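Macrophage migration inhibitory factor-like protein (Entamoeba histolytica, PDB 6CUQ) belongs to the macrophage migration inhibitory factor family and assembles as a trimer of alpha/beta subunits. Local coordinates at residues B[15-20]-B[63-68]; B[69-74]-B[105-110]; B[31-36]-B[47-52]; B[37-42]-B[81-86]. One frame throughout, in Å; residues are numbered along the deposited sequence.

Contact 1: residues B[15-20]-B[63-68]; sequences TLSADI and VKSAFI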
loop_
_atom_site.group_PDB
_atom_site.type_symbol
_atom_site.label_atom_id
_atom_site.label_comp_id
_atom_site.label_asym_id
_atom_site.label_seq_id
_atom_site.Cartn_x
_atom_site.Cartn_y
_atom_site.Cartn_z
ATOM N N THR B 15 0.149 7.725 -1.209
ATOM C CA THR B 15 -0.130 7.910 0.205
ATOM C C THR B 15 0.551 9.214 0.596
ATOM O O THR B 15 1.781 9.307 0.566
ATOM C CB THR B 15 0.396 6.720 1.008
ATOM O OG1 THR B 15 -0.135 5.501 0.466
ATOM C CG2 THR B 15 0.074 6.852 2.502
ATOM N N LEU B 16 -0.231 10.235 0.913
ATOM C CA LEU B 16 0.364 11.524 1.224
ATOM C C LEU B 16 -0.261 12.116 2.475
ATOM O O LEU B 16 -1.398 11.804 2.838
ATOM C CB LEU B 16 0.241 12.490 0.044
ATOM C CG LEU B 16 -1.056 13.251 -0.201
ATOM C CD1 LEU B 16 -0.889 14.130 -1.429
ATOM C CD2 LEU B 16 -2.236 12.328 -0.358
ATOM N N SER B 17 0.512 12.965 3.150
ATOM C CA SER B 17 0.117 13.502 4.443
ATOM C C SER B 17 -0.058 15.017 4.437
ATOM O O SER B 17 0.086 15.660 5.475
ATOM C CB SER B 17 1.140 13.100 5.507
ATOM O OG SER B 17 2.267 13.947 5.420
ATOM N N ALA B 18 -0.382 15.611 3.302
ATOM C CA ALA B 18 -0.649 17.041 3.276
ATOM C C ALA B 18 -2.092 17.313 3.676
ATOM O O ALA B 18 -2.975 16.474 3.508
ATOM C CB ALA B 18 -0.370 17.630 1.896
ATOM N N ASP B 19 -2.323 18.508 4.206
ATOM C CA ASP B 19 -3.666 18.997 4.523
ATOM C C ASP B 19 -4.239 19.639 3.257
ATOM O O ASP B 19 -3.987 20.807 2.962
ATOM C CB ASP B 19 -3.583 19.971 5.704
ATOM C CG ASP B 19 -4.896 20.685 5.992
ATOM O OD1 ASP B 19 -5.975 20.096 5.777
ATOM O OD2 ASP B 19 -4.853 21.864 6.409
ATOM N N ILE B 20 -4.995 18.861 2.468
ATOM C CA ILE B 20 -5.520 19.326 1.183
ATOM C C ILE B 20 -7.005 18.998 1.035
ATOM O O ILE B 20 -7.535 18.082 1.668
ATOM C CB ILE B 20 -4.729 18.724 0.007
ATOM C CG1 ILE B 20 -4.553 17.228 0.225
ATOM C CG2 ILE B 20 -3.357 19.366 -0.119
ATOM C CD1 ILE B 20 -3.947 16.530 -0.953
ATOM N N VAL B 63 6.133 16.097 8.876
ATOM C CA VAL B 63 6.131 17.086 7.801
ATOM C C VAL B 63 5.298 16.571 6.624
ATOM O O VAL B 63 5.028 15.368 6.507
ATOM C CB VAL B 63 7.589 17.429 7.387
ATOM C CG1 VAL B 63 8.254 16.247 6.689
ATOM C CG2 VAL B 63 7.674 18.709 6.551
ATOM N N LYS B 64 4.857 17.496 5.763
ATOM C CA LYS B 64 4.179 17.112 4.530
ATOM C C LYS B 64 5.073 16.169 3.749
ATOM O O LYS B 64 6.220 16.503 3.439
ATOM C CB LYS B 64 3.917 18.321 3.642
ATOM C CG LYS B 64 2.926 19.337 4.070
ATOM C CD LYS B 64 3.321 20.631 3.377
ATOM C CE LYS B 64 2.215 21.660 3.413
ATOM N NZ LYS B 64 2.706 22.987 2.935
ATOM N N SER B 65 4.538 15.009 3.398
ATOM C CA SER B 65 5.356 13.974 2.795
ATOM C C SER B 65 4.441 13.042 2.027
ATOM O O SER B 65 3.219 13.143 2.094
ATOM C CB SER B 65 6.165 13.206 3.853
ATOM O OG SER B 65 5.348 12.830 4.939
ATOM N N ALA B 66 5.055 12.119 1.303
ATOM C CA ALA B 66 4.284 11.189 0.504
ATOM C C ALA B 66 5.114 9.942 0.273
ATOM O O ALA B 66 6.333 9.941 0.455
ATOM C CB ALA B 66 3.856 11.806 -0.836
ATOM N N PHE B 67 4.420 8.873 -0.099
ATOM C CA PHE B 67 5.015 7.653 -0.619
ATOM C C PHE B 67 4.171 7.237 -1.818
ATOM O O PHE B 67 2.947 7.124 -1.701
ATOM C CB PHE B 67 5.050 6.557 0.453
ATOM C CG PHE B 67 5.743 5.302 0.018
ATOM C CD1 PHE B 67 5.020 4.201 -0.411
ATOM C CD2 PHE B 67 7.124 5.222 0.051
ATOM C CE1 PHE B 67 5.666 3.047 -0.815
ATOM C CE2 PHE B 67 7.781 4.071 -0.338
ATOM C CZ PHE B 67 7.052 2.982 -0.770
ATOM N N ILE B 68 4.814 7.016 -2.961
ATOM C CA ILE B 68 4.115 6.781 -4.227
ATOM C C ILE B 68 4.527 5.402 -4.726
ATOM O O ILE B 68 5.695 5.174 -5.061
ATOM C CB ILE B 68 4.424 7.865 -5.268
ATOM C CG1 ILE B 68 4.129 9.251 -4.683
ATOM C CG2 ILE B 68 3.582 7.644 -6.516
ATOM C CD1 ILE B 68 4.517 10.411 -5.584
#
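Ser17 lies just past the end of strand 11-16 and turns its hydroxyl toward the chain entering strand 66-72. Its OG takes the crowded position between the backbone N and the carbonyl carbon (chi1 79°). From there Ser17 OG accepts a weak, bent hydrogen bond from Ser65 N at 3.2 Å. Ser65 also has its OG in this position (chi1 47°). This brings Ser65 OG back over its own chain, where it donates to Val63 O at 3.0 Å from above the carbonyl plane. The backbones set the register of two neighbouring strands in the main sheet. Thr15 and Phe67 form an antiparallel hydrogen-bonded pair, with Thr15 N 2.9 Å from Phe67 O and Phe67 N 2.8 Å from Thr15 O. Leu16 and Ala66 follow as a non-hydrogen-bonded pair. Ser17 N then bonds to Ser65 O at 2.9 Å. On the face of Leu16 and Ala66 the two CB atoms meet at 3.8 Å. The rest of Leu16 leads away and touches Ile28 of helix 22-40. On the other face Phe67 has CG anti to its backbone N (chi1 -176°). Its ring leads away from Thr15 and stacks with His11 of the second subunit. Ser65 OG also bonds to Gln50 NE2 of that subunit. Since an amide NH2 can only donate, this buried hydroxyl both gives and accepts, and it ties the strand entry to the trimer interface.

Contact 2: residues B[69-74]-B[105-110]; sequences DIKSIS and NFTEMT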
loop_
_atom_site.group_PDB
_atom_site.type_symbol
_atom_site.label_atom_id
_atom_site.label_comp_id
_atom_site.label_asym_id
_atom_site.label_seq_id
_atom_site.Cartn_x
_atom_site.Cartn_y
_atom_site.Cartn_z
ATOM N N ASP B 69 3.571 4.479 -4.763
ATOM C CA ASP B 69 3.819 3.083 -5.112
ATOM C C ASP B 69 3.362 2.879 -6.556
ATOM O O ASP B 69 2.162 2.775 -6.824
ATOM C CB ASP B 69 3.062 2.174 -4.150
ATOM C CG ASP B 69 3.678 0.808 -4.019
ATOM O OD1 ASP B 69 4.635 0.482 -4.762
ATOM O OD2 ASP B 69 3.164 0.036 -3.184
ATOM N N ILE B 70 4.317 2.810 -7.485
ATOM C CA ILE B 70 4.028 2.636 -8.909
ATOM C C ILE B 70 4.199 1.169 -9.271
ATOM O O ILE B 70 5.256 0.573 -9.021
ATOM C CB ILE B 70 4.947 3.500 -9.788
ATOM C CG1 ILE B 70 4.944 4.963 -9.337
ATOM C CG2 ILE B 70 4.578 3.330 -11.276
ATOM C CD1 ILE B 70 3.696 5.684 -9.669
ATOM N N LYS B 71 3.180 0.599 -9.901
ATOM C CA LYS B 71 3.181 -0.810 -10.262
ATOM C C LYS B 71 2.598 -0.979 -11.659
ATOM O O LYS B 71 1.704 -0.225 -12.059
ATOM C CB LYS B 71 2.405 -1.645 -9.230
ATOM C CG LYS B 71 3.118 -1.761 -7.873
ATOM C CD LYS B 71 2.321 -2.625 -6.927
ATOM C CE LYS B 71 3.216 -3.554 -6.142
ATOM N NZ LYS B 71 2.433 -4.616 -5.455
ATOM N N SER B 72 3.144 -1.933 -12.415
ATOM C CA SER B 72 2.664 -2.189 -13.766
ATOM C C SER B 72 3.150 -3.553 -14.229
ATOM O O SER B 72 3.983 -4.190 -13.583
ATOM C CB SER B 72 3.144 -1.119 -14.744
ATOM O OG SER B 72 4.544 -1.190 -14.880
ATOM N N ILE B 73 2.622 -3.984 -15.372
ATOM C CA ILE B 73 3.087 -5.224 -16.027
ATOM C C ILE B 73 4.184 -4.801 -16.998
ATOM O O ILE B 73 3.976 -4.650 -18.204
ATOM C CB ILE B 73 1.945 -5.981 -16.711
ATOM C CG1 ILE B 73 0.792 -6.228 -15.738
ATOM C CG2 ILE B 73 2.428 -7.310 -17.277
ATOM C CD1 ILE B 73 -0.347 -7.029 -16.375
ATOM N N SER B 74 5.388 -4.586 -16.454
ATOM C CA SER B 74 6.529 -4.069 -17.215
ATOM C C SER B 74 6.259 -2.659 -17.745
ATOM O O SER B 74 5.190 -2.091 -17.497
ATOM C CB SER B 74 6.882 -5.016 -18.374
ATOM O OG SER B 74 8.191 -4.786 -18.871
ATOM N N ASN B 105 8.394 4.032 -5.217
ATOM C CA ASN B 105 8.757 2.644 -5.465
ATOM C C ASN B 105 8.208 2.215 -6.819
ATOM O O ASN B 105 7.089 2.584 -7.195
ATOM C CB ASN B 105 8.219 1.727 -4.362
ATOM C CG ASN B 105 9.224 1.512 -3.242
ATOM O OD1 ASN B 105 9.061 0.620 -2.406
ATOM N ND2 ASN B 105 10.278 2.328 -3.227
ATOM N N PHE B 106 8.995 1.428 -7.541
ATOM C CA PHE B 106 8.627 0.934 -8.858
ATOM C C PHE B 106 8.715 -0.581 -8.859
ATOM O O PHE B 106 9.733 -1.152 -8.453
ATOM C CB PHE B 106 9.525 1.532 -9.939
ATOM C CG PHE B 106 9.548 3.022 -9.922
ATOM C CD1 PHE B 106 8.579 3.747 -10.593
ATOM C CD2 PHE B 106 10.511 3.703 -9.197
ATOM C CE1 PHE B 106 8.587 5.127 -10.568
ATOM C CE2 PHE B 106 10.522 5.080 -9.161
ATOM C CZ PHE B 106 9.555 5.795 -9.849
ATOM N N THR B 107 7.652 -1.225 -9.329
ATOM C CA THR B 107 7.530 -2.672 -9.239
ATOM C C THR B 107 6.872 -3.182 -10.511
ATOM O O THR B 107 5.745 -2.793 -10.837
ATOM C CB THR B 107 6.715 -3.066 -8.001
ATOM O OG1 THR B 107 7.274 -2.432 -6.838
ATOM C CG2 THR B 107 6.752 -4.566 -7.801
ATOM N N GLU B 108 7.579 -4.038 -11.235
ATOM C CA GLU B 108 7.028 -4.692 -12.414
ATOM C C GLU B 108 6.461 -6.053 -12.026
ATOM O O GLU B 108 7.158 -6.871 -11.414
ATOM C CB GLU B 108 8.097 -4.848 -13.496
ATOM C CG GLU B 108 8.603 -3.531 -14.082
ATOM C CD GLU B 108 9.516 -3.732 -15.289
ATOM O OE1 GLU B 108 9.955 -4.879 -15.524
ATOM O OE2 GLU B 108 9.797 -2.743 -16.002
ATOM N N MET B 109 5.216 -6.308 -12.416
ATOM C CA MET B 109 4.505 -7.526 -12.058
ATOM C C MET B 109 4.307 -8.402 -13.287
ATOM O O MET B 109 4.097 -7.897 -14.393
ATOM C CB MET B 109 3.139 -7.207 -11.447
ATOM C CG MET B 109 3.144 -6.156 -10.348
ATOM S SD MET B 109 3.657 -6.835 -8.761
ATOM C CE MET B 109 2.543 -8.231 -8.601
ATOM N N THR B 110 4.415 -9.713 -13.095
ATOM C CA THR B 110 4.060 -10.644 -14.152
ATOM C C THR B 110 2.544 -10.672 -14.302
ATOM O O THR B 110 1.801 -10.400 -13.353
ATOM C CB THR B 110 4.596 -12.048 -13.855
ATOM O OG1 THR B 110 4.015 -12.537 -12.642
ATOM C CG2 THR B 110 6.101 -12.019 -13.698
#
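Strands 66-72 and 102-108 are the parallel neighbours of a beta-alpha-beta crossover, with helix 80-95 as the connection. Their short segments run 15° apart. Four backbone bonds join them. Ile70 N gives to Asn105 O at 2.8 Å, and Thr107 N gives to Ile70 O at 3.0 Å. Ser72 N reaches Thr107 O at a longer 3.2 Å. Met109 N closes the row on Ser72 O at 2.7 Å, in the carbonyl plane. Side chains on the two strands lie in matched pairs. Ile70 and Phe106 run side by side, and Ile70 CB approaches Phe106 CD1 obliquely at 3.7 Å. Both face helix 80-95, where Tyr87 touches Ile70 and Leu83 touches Phe106. On the other face Lys71 lies along Thr107, with CG of the lysine 3.8 Å from CB of the threonine. The Lys71 chain bends at chi3 (138°), and its NZ bonds to Asn105 OD1 of the third subunit. This buried ammonium therefore joins two subunits. At the end of its strand, Glu108 extends its side chain across Ser74, which lies past the end of the other strand. Glu108 CD is 3.6 Å from Ser74 CA. The carboxylate is held in turn by the backbone N-H groups of Leu76 and Lys77, both bound to Glu108 OE2. Ser74 has a positive phi of 63°. Its carbonyl is gripped from within the turn: Ser72 OG donates to Ser74 O at 2.8 Å, from above the carbonyl plane.

Contact 3: residues B[31-36]-B[47-52]; sequences ESMKIL and CATQVV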
loop_
_atom_site.group_PDB
_atom_site.type_symbol
_atom_site.label_atom_id
_atom_site.label_comp_id
_atom_site.label_asym_id
_atom_site.label_seq_id
_atom_site.Cartn_x
_atom_site.Cartn_y
_atom_site.Cartn_z
ATOM N N GLU B 31 -4.188 13.939 -12.644
ATOM C CA GLU B 31 -2.879 14.217 -13.229
ATOM C C GLU B 31 -1.966 12.999 -13.147
ATOM O O GLU B 31 -1.136 12.779 -14.036
ATOM C CB GLU B 31 -2.230 15.405 -12.525
ATOM C CG GLU B 31 -2.858 16.731 -12.845
ATOM C CD GLU B 31 -2.820 17.055 -14.317
ATOM O OE1 GLU B 31 -1.829 16.695 -15.000
ATOM O OE2 GLU B 31 -3.771 17.711 -14.779
ATOM N N SER B 32 -2.082 12.216 -12.071
ATOM C CA SER B 32 -1.291 10.996 -11.942
ATOM C C SER B 32 -1.568 10.045 -13.097
ATOM O O SER B 32 -0.645 9.503 -13.723
ATOM C CB SER B 32 -1.600 10.327 -10.597
ATOM O OG SER B 32 -1.170 8.982 -10.579
ATOM N N MET B 33 -2.844 9.864 -13.427
ATOM C CA MET B 33 -3.185 8.977 -14.532
ATOM C C MET B 33 -2.673 9.527 -15.859
ATOM O O MET B 33 -2.151 8.767 -16.685
ATOM C CB MET B 33 -4.692 8.753 -14.562
ATOM C CG MET B 33 -5.187 7.835 -13.454
ATOM S SD MET B 33 -6.969 7.618 -13.459
ATOM C CE MET B 33 -7.556 9.233 -12.965
ATOM N N LYS B 34 -2.757 10.849 -16.067
ATOM C CA LYS B 34 -2.159 11.430 -17.269
ATOM C C LYS B 34 -0.655 11.177 -17.314
ATOM O O LYS B 34 -0.111 10.808 -18.363
ATOM C CB LYS B 34 -2.446 12.934 -17.356
ATOM C CG LYS B 34 -3.803 13.299 -17.945
ATOM C CD LYS B 34 -4.119 14.763 -17.734
ATOM C CE LYS B 34 -3.329 15.639 -18.667
ATOM N NZ LYS B 34 -3.390 17.048 -18.200
ATOM N N ILE B 35 0.031 11.379 -16.181
ATOM C CA ILE B 35 1.480 11.165 -16.110
ATOM C C ILE B 35 1.826 9.729 -16.463
ATOM O O ILE B 35 2.711 9.470 -17.287
ATOM C CB ILE B 35 2.005 11.507 -14.704
ATOM C CG1 ILE B 35 2.004 13.009 -14.438
ATOM C CG2 ILE B 35 3.396 10.923 -14.507
ATOM C CD1 ILE B 35 2.387 13.348 -12.993
ATOM N N LEU B 36 1.121 8.777 -15.848
ATOM C CA LEU B 36 1.352 7.363 -16.122
ATOM C C LEU B 36 1.196 7.071 -17.606
ATOM O O LEU B 36 2.059 6.437 -18.224
ATOM C CB LEU B 36 0.364 6.531 -15.306
ATOM C CG LEU B 36 0.627 6.495 -13.801
ATOM C CD1 LEU B 36 -0.477 5.769 -13.084
ATOM C CD2 LEU B 36 1.961 5.802 -13.519
ATOM N N CYS B 47 -4.848 3.263 -17.140
ATOM C CA CYS B 47 -4.110 3.853 -16.028
ATOM C C CYS B 47 -5.054 4.171 -14.878
ATOM O O CYS B 47 -6.160 4.677 -15.089
ATOM C CB CYS B 47 -3.387 5.121 -16.477
ATOM S SG CYS B 47 -2.216 4.859 -17.831
ATOM N N ALA B 48 -4.610 3.877 -13.658
ATOM C CA ALA B 48 -5.451 4.010 -12.480
ATOM C C ALA B 48 -4.627 4.598 -11.345
ATOM O O ALA B 48 -3.396 4.509 -11.340
ATOM C CB ALA B 48 -6.060 2.667 -12.061
ATOM N N THR B 49 -5.323 5.227 -10.396
ATOM C CA THR B 49 -4.668 5.876 -9.269
ATOM C C THR B 49 -5.626 5.978 -8.085
ATOM O O THR B 49 -6.807 6.307 -8.245
ATOM C CB THR B 49 -4.127 7.256 -9.670
ATOM O OG1 THR B 49 -3.036 7.078 -10.579
ATOM C CG2 THR B 49 -3.631 8.048 -8.464
ATOM N N GLN B 50 -5.092 5.681 -6.902
ATOM C CA GLN B 50 -5.762 5.875 -5.626
ATOM C C GLN B 50 -4.910 6.805 -4.770
ATOM O O GLN B 50 -3.696 6.602 -4.646
ATOM C CB GLN B 50 -5.974 4.542 -4.900
ATOM C CG GLN B 50 -6.753 3.516 -5.700
ATOM C CD GLN B 50 -8.167 3.992 -6.042
ATOM O OE1 GLN B 50 -8.754 4.784 -5.308
ATOM N NE2 GLN B 50 -8.722 3.495 -7.153
ATOM N N VAL B 51 -5.543 7.828 -4.201
ATOM C CA VAL B 51 -4.888 8.809 -3.344
ATOM C C VAL B 51 -5.336 8.571 -1.908
ATOM O O VAL B 51 -6.534 8.630 -1.613
ATOM C CB VAL B 51 -5.201 10.243 -3.788
ATOM C CG1 VAL B 51 -4.417 11.225 -2.943
ATOM C CG2 VAL B 51 -4.875 10.409 -5.265
ATOM N N VAL B 52 -4.379 8.314 -1.011
ATOM C CA VAL B 52 -4.683 7.945 0.365
ATOM C C VAL B 52 -4.109 9.007 1.301
ATOM O O VAL B 52 -2.915 9.321 1.236
ATOM C CB VAL B 52 -4.125 6.545 0.687
ATOM C CG1 VAL B 52 -4.267 6.203 2.191
ATOM C CG2 VAL B 52 -4.789 5.493 -0.229
#
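The polar part of this buried contact is a pair of hydroxyls. Ser32 OG, anti to its backbone N (chi1 163°), projects from the helix and meets Thr49 OG1 at 2.7 Å. Thr49 OG1 lies anti to its carbonyl carbon and donates to Ala48 O of its own strand at 2.7 Å, from above that carbonyl's plane. Ser32 OG also hydrogen-bonds with Tyr87 OH of helix 80-95. The hydroxyls thus form a short polar chain between helix and strand. The packing around them is made by Met33 and Leu36. The Met33 chain bends at chi3 (-69°) and crosses Thr49 obliquely. Its CG lies 3.7 Å from Thr49 OG1, and its SD comes to 3.5 Å from Cys47 O. Leu36 brings CD1 to 3.6 Å from Ala48 O. Its CB lies 4.0 Å from Cys47 SG, which rests against the helix backbone there. The axes of the short helix and strand segments approach to 7.5 Å and run at 144°. Across the subunit interface, residues 48-51 pair antiparallel with a strand of the third subunit, so the sheet continues there. Within the chain, this contact packs the helix of a beta-alpha-beta unit on its second strand: strand 11-16, helix 22-40 lying on the sheet, then strand 48-53 parallel to the first, as in the MIF fold.

Contact 4: residues B[37-42]-B[81-86]; sequences SEVIGK and EGLSDR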
loop_
_atom_site.group_PDB
_atom_site.type_symbol
_atom_site.label_atom_id
_atom_site.label_comp_id
_atom_site.label_asym_id
_atom_site.label_seq_id
_atom_site.Cartn_x
_atom_site.Cartn_y
_atom_site.Cartn_z
ATOM N N SER B 37 0.103 7.560 -18.204
ATOM C CA SER B 37 -0.171 7.269 -19.604
ATOM C C SER B 37 0.866 7.910 -20.517
ATOM O O SER B 37 1.322 7.285 -21.484
ATOM C CB SER B 37 -1.590 7.738 -19.956
ATOM O OG SER B 37 -1.637 8.418 -21.207
ATOM N N GLU B 38 1.259 9.151 -20.226
ATOM C CA GLU B 38 2.192 9.844 -21.111
ATOM C C GLU B 38 3.593 9.251 -21.013
ATOM O O GLU B 38 4.304 9.150 -22.023
ATOM C CB GLU B 38 2.192 11.341 -20.799
ATOM C CG GLU B 38 0.867 12.023 -21.128
ATOM C CD GLU B 38 0.709 13.391 -20.488
ATOM O OE1 GLU B 38 1.683 13.900 -19.900
ATOM O OE2 GLU B 38 -0.407 13.952 -20.569
ATOM N N VAL B 39 4.017 8.869 -19.812
ATOM C CA VAL B 39 5.389 8.404 -19.623
ATOM C C VAL B 39 5.523 6.901 -19.873
ATOM O O VAL B 39 6.417 6.462 -20.603
ATOM C CB VAL B 39 5.878 8.790 -18.209
ATOM C CG1 VAL B 39 7.263 8.200 -17.937
ATOM C CG2 VAL B 39 5.871 10.318 -18.036
ATOM N N ILE B 40 4.630 6.075 -19.325
ATOM C CA ILE B 40 4.728 4.642 -19.608
ATOM C C ILE B 40 4.220 4.308 -21.013
ATOM O O ILE B 40 4.582 3.260 -21.564
ATOM C CB ILE B 40 4.002 3.843 -18.514
ATOM C CG1 ILE B 40 4.712 4.050 -17.193
ATOM C CG2 ILE B 40 3.981 2.357 -18.816
ATOM C CD1 ILE B 40 4.134 3.244 -16.087
ATOM N N GLY B 41 3.440 5.191 -21.633
ATOM C CA GLY B 41 3.118 5.053 -23.041
ATOM C C GLY B 41 1.905 4.229 -23.400
ATOM O O GLY B 41 1.781 3.828 -24.564
ATOM N N LYS B 42 1.025 3.944 -22.460
ATOM C CA LYS B 42 -0.141 3.107 -22.700
ATOM C C LYS B 42 -1.370 3.976 -22.931
ATOM O O LYS B 42 -1.331 5.189 -22.714
ATOM C CB LYS B 42 -0.350 2.171 -21.507
ATOM N N GLU B 81 13.159 7.575 -13.704
ATOM C CA GLU B 81 13.589 8.943 -13.438
ATOM C C GLU B 81 12.528 9.952 -13.871
ATOM O O GLU B 81 12.154 10.850 -13.103
ATOM C CB GLU B 81 14.919 9.232 -14.111
ATOM C CG GLU B 81 15.361 10.639 -13.820
ATOM C CD GLU B 81 16.859 10.776 -13.729
ATOM O OE1 GLU B 81 17.565 9.862 -14.207
ATOM O OE2 GLU B 81 17.318 11.774 -13.132
ATOM N N GLY B 82 12.034 9.822 -15.104
ATOM C CA GLY B 82 11.006 10.735 -15.569
ATOM C C GLY B 82 9.762 10.689 -14.705
ATOM O O GLY B 82 9.129 11.716 -14.447
ATOM N N LEU B 83 9.399 9.498 -14.237
ATOM C CA LEU B 83 8.246 9.392 -13.353
ATOM C C LEU B 83 8.503 10.076 -12.017
ATOM O O LEU B 83 7.615 10.752 -11.483
ATOM C CB LEU B 83 7.873 7.930 -13.158
ATOM C CG LEU B 83 7.119 7.291 -14.320
ATOM C CD1 LEU B 83 7.092 5.804 -14.115
ATOM C CD2 LEU B 83 5.697 7.827 -14.351
ATOM N N SER B 84 9.708 9.922 -11.458
ATOM C CA SER B 84 10.008 10.585 -10.192
ATOM C C SER B 84 9.918 12.100 -10.335
ATOM O O SER B 84 9.372 12.783 -9.459
ATOM C CB SER B 84 11.388 10.170 -9.688
ATOM O OG SER B 84 11.513 8.762 -9.695
ATOM N N ASP B 85 10.432 12.639 -11.444
ATOM C CA ASP B 85 10.404 14.085 -11.637
ATOM C C ASP B 85 8.975 14.614 -11.777
ATOM O O ASP B 85 8.622 15.632 -11.167
ATOM C CB ASP B 85 11.251 14.457 -12.858
ATOM C CG ASP B 85 11.237 15.945 -13.141
ATOM O OD1 ASP B 85 10.816 16.353 -14.246
ATOM O OD2 ASP B 85 11.619 16.714 -12.238
ATOM N N ARG B 86 8.123 13.917 -12.537
ATOM C CA ARG B 86 6.773 14.427 -12.775
ATOM C C ARG B 86 5.900 14.328 -11.525
ATOM O O ARG B 86 5.104 15.233 -11.249
ATOM C CB ARG B 86 6.146 13.709 -13.969
ATOM C CG ARG B 86 6.879 14.034 -15.257
ATOM C CD ARG B 86 6.010 13.941 -16.476
ATOM N NE ARG B 86 4.979 14.969 -16.505
ATOM C CZ ARG B 86 3.917 14.920 -17.302
ATOM N NH1 ARG B 86 3.763 13.891 -18.119
ATOM N NH2 ARG B 86 3.009 15.886 -17.272
#
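Helix 22-40 and helix 80-95 lie next to each other on the sheet, and the last turn of the first meets the first turns of the second here. Val39 is the central side chain on one side and Leu83 on the other. They cross obliquely, with Val39 CG1 3.7 Å from Leu83 CG. Val39 CG1 is anti to its backbone N, which leaves CG2 for Arg86. Val39 CG2 lies 3.9 Å from Arg86 CD, and these two side chains slide past each other in opposite directions. Ile40 adds a looser touch, its CG1 4.3 Å from Leu83 CD1. Each helix belongs to one beta-alpha-beta unit of the MIF fold, so the contact joins the two units above the sheet. Ile40 also rests on the loop residues Pro10 and Leu76. Gly41, the first residue after the helix, leaves helical geometry with a positive phi. On the more open flank a salt bridge spans the helices. The Glu38 side chain is extended beyond CG, while Arg86 bends at chi3 (67°) and crosses it at about a right angle. Arg86 NH1 donates to Glu38 OE1 at 2.7 Å, nearly straight at 173°. The bond uses the anti lone pair of Glu38 OE1, away from the other oxygen. Carboxylate and guanidinium are nearly coplanar, 16° apart. The grip is mainly through one nitrogen, since Arg86 NH2 stays 3.6 Å from Glu38 OE1.

Overall arrangement
From the N terminus, strand 11-16 opens contact 1, and helix 22-40 follows. Contact 3 closes first, when strand 48-53 returns beneath that helix. It is nested in the larger loop that contact 1 closes at strand 66-72. Contact 2 opens later on that same strand and closes at strand 102-108, in series with contacts 1 and 3. Contact 4 runs from the end of helix 22-40 to helix 80-95, so it crosses contacts 1, 2 and 3. Contacts 1 and 2 join neighbouring strands, contact 3 fixes helix to sheet, and contact 4 couples the two helices. Ser84 meets Phe106, linking contacts 4 and 2. Ile35 meets Leu83, linking contacts 3 and 4.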